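PDB 4IUH: NreA protein from Staphylococcus carnosus subsp. carnosus TM300, which probably acts as a cytosolic nitrate receptor of the staphylococcal nitrate regulation system, binding nitrate, or iodide in this crystal, through a GAF domain. Local coordinates for residues R89-D94 and A117-P122; D30-T35 and Q154-F159; S52-W57 and M70-P75. All blocks are in the same frame, centred on the assembly; numbering follows the deposited sequence.

Interaction 1. Residues R89-D94 and A117-P122; sequences RKIVED and AMVAIP
Arg89 and Met118 each turn CG into the position between their own backbone N and carbonyl carbon (chi1 66° and 75°); from there Arg89, bent at chi3, lies beside Ile121, and Met118, extended beyond CG, beside Val92. The backbone beneath is an antiparallel pairing at one margin of the five-stranded GAF sheet, where the short strand 90-92 is outermost and pairs with strand 115-125. The two short axes approach to 4.8 Å and run 176° apart, close to exactly antiparallel. Four backbone hydrogen bonds set the register. Lys90 and Ala120 form one hydrogen-bonded pair, each giving its N-H to the other's carbonyl, and Val92 and Met118 form the second; the shortest of the four runs from Val92 N to Met118 O, at 2.7 Å. Ile91 and Val119 make the non-hydrogen-bonded pair between them.

The sheet faces differ in what they meet. Lys90, Val92, Met118 and Ala120 project from the same face; Lys90, Met118 and Ala120 touch helix 78-86, and Val92 touches Glu98 of helix 95-98. Here the Met118 chain carries its methyl CE to 3.7 Å from Val92 CG2, while Met118 CG lies 4.0 Å from Val92 CB. On the reverse face Ile91 CG1 rests 4.1 Å from Val119 CG1.

Just before strand 90-92, Arg89 CA packs 3.5 Å from Pro122 CD. The guanidinium of Arg89 is held by a salt bridge from NE to Glu162 and by hydrogen bonds from NH1 to the carbonyls of Thr148 and Phe150, which fix its rotation and tie the sheet margin to the C-terminal segment. One of its faces lies on Ile121, whose CG1 stands 4.1 Å from the guanidinium plane, over its centre.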
# COMPACT_ATOMS: atom_id res chain seq x y z
N ARG A 89 2.24 1.89 -10.18
CA ARG A 89 2.85 1.84 -8.85
C ARG A 89 3.55 3.15 -8.51
O ARG A 89 3.92 3.90 -9.40
CB ARG A 89 3.81 0.65 -8.72
CG ARG A 89 5.04 0.70 -9.61
CD ARG A 89 5.75 -0.65 -9.59
NE ARG A 89 4.84 -1.72 -10.00
CZ ARG A 89 5.06 -3.02 -9.81
NH1 ARG A 89 6.17 -3.44 -9.21
NH2 ARG A 89 4.16 -3.90 -10.22
N LYS A 90 3.70 3.42 -7.21
CA LYS A 90 4.49 4.56 -6.76
C LYS A 90 5.65 4.09 -5.89
O LYS A 90 5.46 3.34 -4.94
CB LYS A 90 3.64 5.57 -5.98
CG LYS A 90 4.44 6.81 -5.55
CD LYS A 90 3.61 7.79 -4.72
CE LYS A 90 4.37 9.09 -4.46
NZ LYS A 90 4.83 9.74 -5.73
N ILE A 91 6.85 4.55 -6.22
CA ILE A 91 8.05 4.13 -5.51
C ILE A 91 8.73 5.31 -4.83
O ILE A 91 9.05 6.31 -5.47
CB ILE A 91 9.04 3.43 -6.46
CG1 ILE A 91 8.41 2.16 -7.02
CG2 ILE A 91 10.33 3.10 -5.73
CD1 ILE A 91 8.90 1.79 -8.39
N VAL A 92 8.92 5.19 -3.52
CA VAL A 92 9.59 6.24 -2.77
C VAL A 92 10.78 5.68 -2.01
O VAL A 92 10.61 5.08 -0.95
CB VAL A 92 8.64 6.91 -1.78
CG1 VAL A 92 9.34 8.11 -1.13
CG2 VAL A 92 7.37 7.35 -2.49
N GLU A 93 11.97 5.90 -2.55
CA GLU A 93 13.20 5.40 -1.93
C GLU A 93 13.48 6.11 -0.61
O GLU A 93 13.98 5.50 0.33
CB GLU A 93 14.40 5.57 -2.87
CG GLU A 93 14.19 5.02 -4.28
CD GLU A 93 14.45 3.53 -4.39
OE1 GLU A 93 14.79 2.89 -3.36
OE2 GLU A 93 14.32 2.99 -5.51
N ASP A 94 13.16 7.40 -0.55
CA ASP A 94 13.49 8.24 0.61
C ASP A 94 12.33 9.18 0.92
O ASP A 94 12.21 10.27 0.34
CB ASP A 94 14.77 9.03 0.34
CG ASP A 94 15.31 9.74 1.57
OD1 ASP A 94 14.55 9.98 2.53
OD2 ASP A 94 16.52 10.07 1.58
N ALA A 117 10.75 4.57 3.64
CA ALA A 117 10.81 4.17 2.24
C ALA A 117 9.59 3.30 1.94
O ALA A 117 9.15 2.56 2.81
CB ALA A 117 12.10 3.40 1.96
N MET A 118 9.07 3.36 0.71
CA MET A 118 7.89 2.57 0.37
C MET A 118 7.66 2.31 -1.12
O MET A 118 8.11 3.07 -1.99
CB MET A 118 6.62 3.19 0.97
CG MET A 118 6.16 4.43 0.23
SD MET A 118 5.14 5.51 1.24
CE MET A 118 4.81 6.85 0.08
N VAL A 119 6.96 1.22 -1.40
CA VAL A 119 6.43 0.92 -2.72
C VAL A 119 4.94 0.65 -2.58
O VAL A 119 4.51 -0.14 -1.74
CB VAL A 119 7.08 -0.35 -3.33
CG1 VAL A 119 6.50 -0.63 -4.71
CG2 VAL A 119 8.58 -0.20 -3.42
N ALA A 120 4.14 1.34 -3.38
CA ALA A 120 2.70 1.15 -3.37
C ALA A 120 2.30 0.59 -4.72
O ALA A 120 2.62 1.17 -5.75
CB ALA A 120 2.00 2.47 -3.11
N ILE A 121 1.62 -0.55 -4.72
CA ILE A 121 1.29 -1.23 -5.98
C ILE A 121 -0.20 -1.39 -6.19
O ILE A 121 -0.91 -1.92 -5.33
CB ILE A 121 1.98 -2.60 -6.05
CG1 ILE A 121 3.50 -2.43 -5.98
CG2 ILE A 121 1.60 -3.32 -7.33
CD1 ILE A 121 4.23 -3.72 -5.69
N PRO A 122 -0.70 -0.95 -7.36
CA PRO A 122 -2.11 -1.10 -7.71
C PRO A 122 -2.53 -2.55 -7.76
O PRO A 122 -1.84 -3.37 -8.37
CB PRO A 122 -2.20 -0.47 -9.10
CG PRO A 122 -0.80 -0.51 -9.63
CD PRO A 122 0.07 -0.31 -8.44

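Interaction 2. Residues D30-T35 and Q154-F159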
# COMPACT_ATOMS: atom_id res chain seq x y z
N ASP A 30 1.46 -11.37 5.34
CA ASP A 30 2.58 -11.73 6.21
C ASP A 30 3.70 -12.42 5.44
O ASP A 30 4.87 -12.11 5.63
CB ASP A 30 2.11 -12.62 7.37
CG ASP A 30 1.22 -11.89 8.35
OD1 ASP A 30 0.40 -12.55 9.02
OD2 ASP A 30 1.33 -10.66 8.46
N GLU A 31 3.33 -13.36 4.57
CA GLU A 31 4.31 -14.05 3.73
C GLU A 31 5.10 -13.05 2.88
O GLU A 31 6.33 -13.06 2.87
CB GLU A 31 3.63 -15.08 2.83
CG GLU A 31 4.59 -15.88 1.95
CD GLU A 31 4.95 -15.17 0.64
OE1 GLU A 31 4.03 -14.60 -0.00
OE2 GLU A 31 6.14 -15.19 0.26
N ILE A 32 4.38 -12.18 2.18
CA ILE A 32 5.01 -11.18 1.32
C ILE A 32 6.00 -10.31 2.11
O ILE A 32 7.15 -10.15 1.70
CB ILE A 32 3.96 -10.29 0.62
CG1 ILE A 32 3.16 -11.11 -0.38
CG2 ILE A 32 4.63 -9.11 -0.07
CD1 ILE A 32 1.83 -10.48 -0.79
N ARG A 33 5.56 -9.78 3.24
CA ARG A 33 6.40 -8.89 4.04
C ARG A 33 7.65 -9.58 4.55
O ARG A 33 8.76 -9.06 4.42
CB ARG A 33 5.61 -8.29 5.20
CG ARG A 33 6.35 -7.19 5.94
CD ARG A 33 5.66 -6.81 7.23
NE ARG A 33 5.63 -7.92 8.18
CZ ARG A 33 6.65 -8.24 8.98
NH1 ARG A 33 7.78 -7.55 8.94
NH2 ARG A 33 6.54 -9.27 9.81
N GLU A 34 7.47 -10.76 5.14
CA GLU A 34 8.58 -11.52 5.72
C GLU A 34 9.60 -11.92 4.66
O GLU A 34 10.80 -11.70 4.83
CB GLU A 34 8.06 -12.78 6.42
CG GLU A 34 7.18 -12.53 7.64
CD GLU A 34 6.47 -13.80 8.11
OE1 GLU A 34 6.58 -14.85 7.43
OE2 GLU A 34 5.80 -13.75 9.16
N THR A 35 9.11 -12.51 3.58
CA THR A 35 9.98 -13.07 2.55
C THR A 35 10.69 -11.99 1.73
O THR A 35 11.82 -12.19 1.29
CB THR A 35 9.21 -14.00 1.60
OG1 THR A 35 8.10 -13.29 1.04
CG2 THR A 35 8.68 -15.22 2.36
N GLN A 154 -0.39 -14.16 -8.63
CA GLN A 154 -0.24 -15.48 -8.01
C GLN A 154 0.51 -15.41 -6.69
O GLN A 154 1.39 -16.22 -6.43
CB GLN A 154 0.42 -16.47 -8.98
N ARG A 155 0.15 -14.44 -5.85
CA ARG A 155 0.78 -14.32 -4.54
C ARG A 155 -0.14 -13.61 -3.56
O ARG A 155 0.14 -13.53 -2.36
CB ARG A 155 2.12 -13.60 -4.65
CG ARG A 155 3.12 -14.02 -3.59
CD ARG A 155 4.48 -13.44 -3.83
NE ARG A 155 5.31 -13.52 -2.63
CZ ARG A 155 6.53 -13.01 -2.54
NH1 ARG A 155 7.09 -12.40 -3.58
NH2 ARG A 155 7.21 -13.12 -1.41
N LEU A 156 -1.25 -13.09 -4.07
CA LEU A 156 -2.22 -12.38 -3.25
C LEU A 156 -3.62 -12.63 -3.79
O LEU A 156 -4.33 -11.69 -4.15
CB LEU A 156 -1.90 -10.88 -3.23
CG LEU A 156 -2.51 -10.07 -2.09
CD1 LEU A 156 -1.95 -10.53 -0.76
CD2 LEU A 156 -2.28 -8.59 -2.30
N GLY A 157 -4.00 -13.90 -3.87
CA GLY A 157 -5.33 -14.27 -4.32
C GLY A 157 -5.59 -14.00 -5.79
O GLY A 157 -4.79 -14.37 -6.65
N SER A 158 -6.71 -13.35 -6.07
CA SER A 158 -7.13 -13.08 -7.44
C SER A 158 -6.59 -11.75 -7.95
O SER A 158 -6.86 -11.36 -9.09
CB SER A 158 -8.65 -13.10 -7.54
OG SER A 158 -9.23 -11.99 -6.87
N PHE A 159 -5.84 -11.04 -7.12
CA PHE A 159 -5.33 -9.73 -7.51
C PHE A 159 -4.12 -9.86 -8.43
O PHE A 159 -3.34 -10.80 -8.32
CB PHE A 159 -4.98 -8.89 -6.28
CG PHE A 159 -6.16 -8.56 -5.42
CD1 PHE A 159 -7.32 -8.04 -5.98
CD2 PHE A 159 -6.12 -8.77 -4.05
CE1 PHE A 159 -8.41 -7.73 -5.19
CE2 PHE A 159 -7.22 -8.47 -3.25
CZ PHE A 159 -8.36 -7.95 -3.82
O HOH W 1 1.57 -15.09 -0.67
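Glu31 receives the guanidinium of Arg155 side-on: NE donates to OE1 at 3.1 Å and NH2 to OE2 at 2.9 Å, so each carboxylate oxygen takes one nitrogen. The NE bond is nearly straight (170°), lies almost in the guanidinium plane and uses the syn lone pair of OE1. The NH2 bond is less regular, meeting OE2 on its syn side but out of the carboxylate plane, in keeping with the 34° between the two flat groups. Thr35 OG1 sits at the same guanidinium edge, 2.6 Å from Arg155 NH2. Water 1 joins the pair a second time, donating to Glu31 OE1 at 2.6 Å and to Arg155 O at 2.7 Å, which links the side-chain bridge to the loop backbone.

Beside this polar edge Ile32 supplies the apolar part. Its CG1 approaches Arg155 NE to 3.9 Å, and its CD1 meets Leu156 CD1 at 3.8 Å, the two side chains crossing at about a right angle. The arrangement fastens the N-terminal helix 25-36 of the GAF domain to the loop that follows the last sheet strand, 128-138. Leu156 also touches Ile43 of strand 40-47, bringing the loop down onto the sheet.

Farther out, Arg155 stays extended from CG to NE (chi3 163°), spanning the distance from loop to helix, and its NH1 forms another salt bridge with Glu36, on the same helix as Glu31. Phe150 touches both Ile32 and Arg155. Beyond Leu156 the chain reverses in a type II' turn with Gly157 at positive phi, and Phe159 then reaches Leu45 and the ring of Tyr25.

Interaction 3. Residues S52-W57 and M70-P75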
# COMPACT_ATOMS: atom_id res chain seq x y z
N SER A 52 -20.81 7.25 -0.15
CA SER A 52 -20.14 6.62 -1.28
C SER A 52 -19.22 5.53 -0.78
O SER A 52 -19.11 5.29 0.43
CB SER A 52 -19.31 7.66 -2.03
OG SER A 52 -18.26 8.15 -1.22
N ALA A 53 -18.54 4.86 -1.70
CA ALA A 53 -17.53 3.88 -1.32
C ALA A 53 -16.34 4.60 -0.68
O ALA A 53 -16.03 5.74 -1.03
CB ALA A 53 -17.08 3.08 -2.53
N VAL A 54 -15.69 3.94 0.27
CA VAL A 54 -14.48 4.47 0.87
C VAL A 54 -13.36 3.44 0.81
O VAL A 54 -13.61 2.26 0.58
CB VAL A 54 -14.68 4.87 2.35
CG1 VAL A 54 -15.66 6.03 2.46
CG2 VAL A 54 -15.15 3.66 3.17
N ILE A 55 -12.13 3.90 1.03
CA ILE A 55 -10.99 3.01 1.09
C ILE A 55 -10.45 2.94 2.51
O ILE A 55 -10.28 3.96 3.18
CB ILE A 55 -9.86 3.48 0.16
CG1 ILE A 55 -10.35 3.50 -1.29
CG2 ILE A 55 -8.63 2.58 0.31
CD1 ILE A 55 -10.53 2.13 -1.91
N LYS A 56 -10.20 1.72 2.98
CA LYS A 56 -9.62 1.53 4.29
C LYS A 56 -8.44 0.58 4.17
O LYS A 56 -8.41 -0.29 3.29
CB LYS A 56 -10.65 0.96 5.27
CG LYS A 56 -11.74 1.93 5.69
CD LYS A 56 -12.67 1.30 6.72
CE LYS A 56 -13.77 2.26 7.13
NZ LYS A 56 -14.77 1.64 8.06
N TRP A 57 -7.45 0.76 5.04
CA TRP A 57 -6.38 -0.22 5.15
C TRP A 57 -6.91 -1.41 5.96
O TRP A 57 -6.83 -1.44 7.18
CB TRP A 57 -5.14 0.41 5.78
CG TRP A 57 -4.55 1.52 4.94
CD1 TRP A 57 -4.72 2.87 5.11
CD2 TRP A 57 -3.73 1.36 3.78
NE1 TRP A 57 -4.04 3.56 4.14
CE2 TRP A 57 -3.42 2.66 3.31
CE3 TRP A 57 -3.20 0.26 3.10
CZ2 TRP A 57 -2.61 2.87 2.19
CZ3 TRP A 57 -2.41 0.47 1.99
CH2 TRP A 57 -2.12 1.77 1.54
N MET A 70 -7.98 3.70 11.77
CA MET A 70 -8.83 4.87 11.82
C MET A 70 -8.84 5.63 10.50
O MET A 70 -9.61 6.57 10.32
CB MET A 70 -8.37 5.81 12.94
CG MET A 70 -8.43 5.23 14.34
SD MET A 70 -7.98 6.45 15.60
CE MET A 70 -6.38 6.98 14.98
N ILE A 71 -7.98 5.23 9.58
CA ILE A 71 -7.88 5.93 8.31
C ILE A 71 -9.04 5.56 7.39
O ILE A 71 -9.28 4.38 7.10
CB ILE A 71 -6.54 5.64 7.61
CG1 ILE A 71 -5.38 6.15 8.47
CG2 ILE A 71 -6.50 6.27 6.23
CD1 ILE A 71 -4.01 5.80 7.93
N VAL A 72 -9.78 6.57 6.96
CA VAL A 72 -10.86 6.38 5.99
C VAL A 72 -10.68 7.39 4.87
O VAL A 72 -10.76 8.60 5.07
CB VAL A 72 -12.25 6.58 6.62
CG1 VAL A 72 -13.32 6.21 5.61
CG2 VAL A 72 -12.39 5.74 7.87
N LEU A 73 -10.41 6.87 3.68
CA LEU A 73 -10.14 7.72 2.53
C LEU A 73 -11.36 7.82 1.63
O LEU A 73 -11.96 6.82 1.25
CB LEU A 73 -8.95 7.16 1.74
CG LEU A 73 -7.66 6.95 2.54
CD1 LEU A 73 -6.65 6.22 1.71
CD2 LEU A 73 -7.10 8.29 3.00
N ARG A 74 -11.72 9.05 1.29
CA ARG A 74 -12.71 9.28 0.24
C ARG A 74 -12.07 8.85 -1.09
O ARG A 74 -10.85 8.72 -1.17
CB ARG A 74 -13.13 10.76 0.23
CG ARG A 74 -14.14 11.15 1.31
CD ARG A 74 -14.39 12.66 1.34
NE ARG A 74 -15.68 13.01 1.95
CZ ARG A 74 -16.29 14.19 1.80
NH1 ARG A 74 -15.73 15.14 1.06
NH2 ARG A 74 -17.46 14.42 2.39
N PRO A 75 -12.90 8.60 -2.11
CA PRO A 75 -12.38 8.21 -3.43
C PRO A 75 -11.27 9.14 -3.94
O PRO A 75 -11.43 10.36 -3.96
CB PRO A 75 -13.61 8.33 -4.33
CG PRO A 75 -14.75 8.05 -3.42
CD PRO A 75 -14.37 8.63 -2.09
O HOH W 2 -8.06 2.18 7.48
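Val72 straddles two side chains of strand 54-61, one methyl on Val54 and the other on Lys56. Its CG1 lies anti to the backbone N (chi1 -173°) and seats against the branch of Val54, 3.8 Å from CB and only slightly farther from both Val54 methyls. The other methyl, CG2, abuts Lys56 CE at 3.8 Å; there the lysine chain, extended beyond CG, runs beside Val72 in the same direction.

The neighbouring residues fill the other side. Ile55 and Leu73 lie across from each other with CB atoms 4.1 Å apart, and both also touch Ala80 of helix 78-86. Ile71 presents two methyls to one corner of the Trp57 indole: CG2 is 4.0 Å from CD1, at the ring edge and near its plane, and Ile71 CD1 is little farther from the same carbon. Helix 108-112 adds Ile109 to both residues. At the far end the Pro75 ring presses CD against Ala53 O at 3.5 Å and also abuts Ser52 OG.

The backbone evidence is a single antiparallel bridge. Ile55 N donates to Leu73 O at 2.9 Å and Leu73 N returns the bond to Ile55 O, both nearly straight. Residues 70-75, in the loop between strand 54-61 and helix 78-86, thus flank an outermost strand of the GAF sheet at one point without forming a regular strand. Where the bridge stops, water 2 accepts from Trp57 N and donates to Ile71 O at 2.5 Å.

Chemically, the contact implies a division of labour: direct bonds take up N and O of Ile55 and Leu73, a water takes up Trp57 N and Ile71 O, the side chains across the gap meet largely through carbon, and the charge of Lys56 is directed to Glu47 on strand 40-47.

In the fold
Interactions 1 and 3 lie on opposite sides of the chain's centre, their centres about 20 Å apart, at the two outermost strands of the sheet, 90-92 and 54-61. Helix 78-86 relates them: it follows residues 70-75, precedes residues 89-94, and touches side chains of both contacts. Interaction 2 lies against the reverse face, its centre about 17 Å from that of interaction 1 and 22 Å from that of interaction 3. Phe150 meets Arg89 and Ile121 as well as Ile32 and Arg155, bridging a gap of about 7 Å between nearest atoms of interactions 1 and 2. GAF ligands commonly bind between sheet and helices over one face; no contact here is assigned to the anion site.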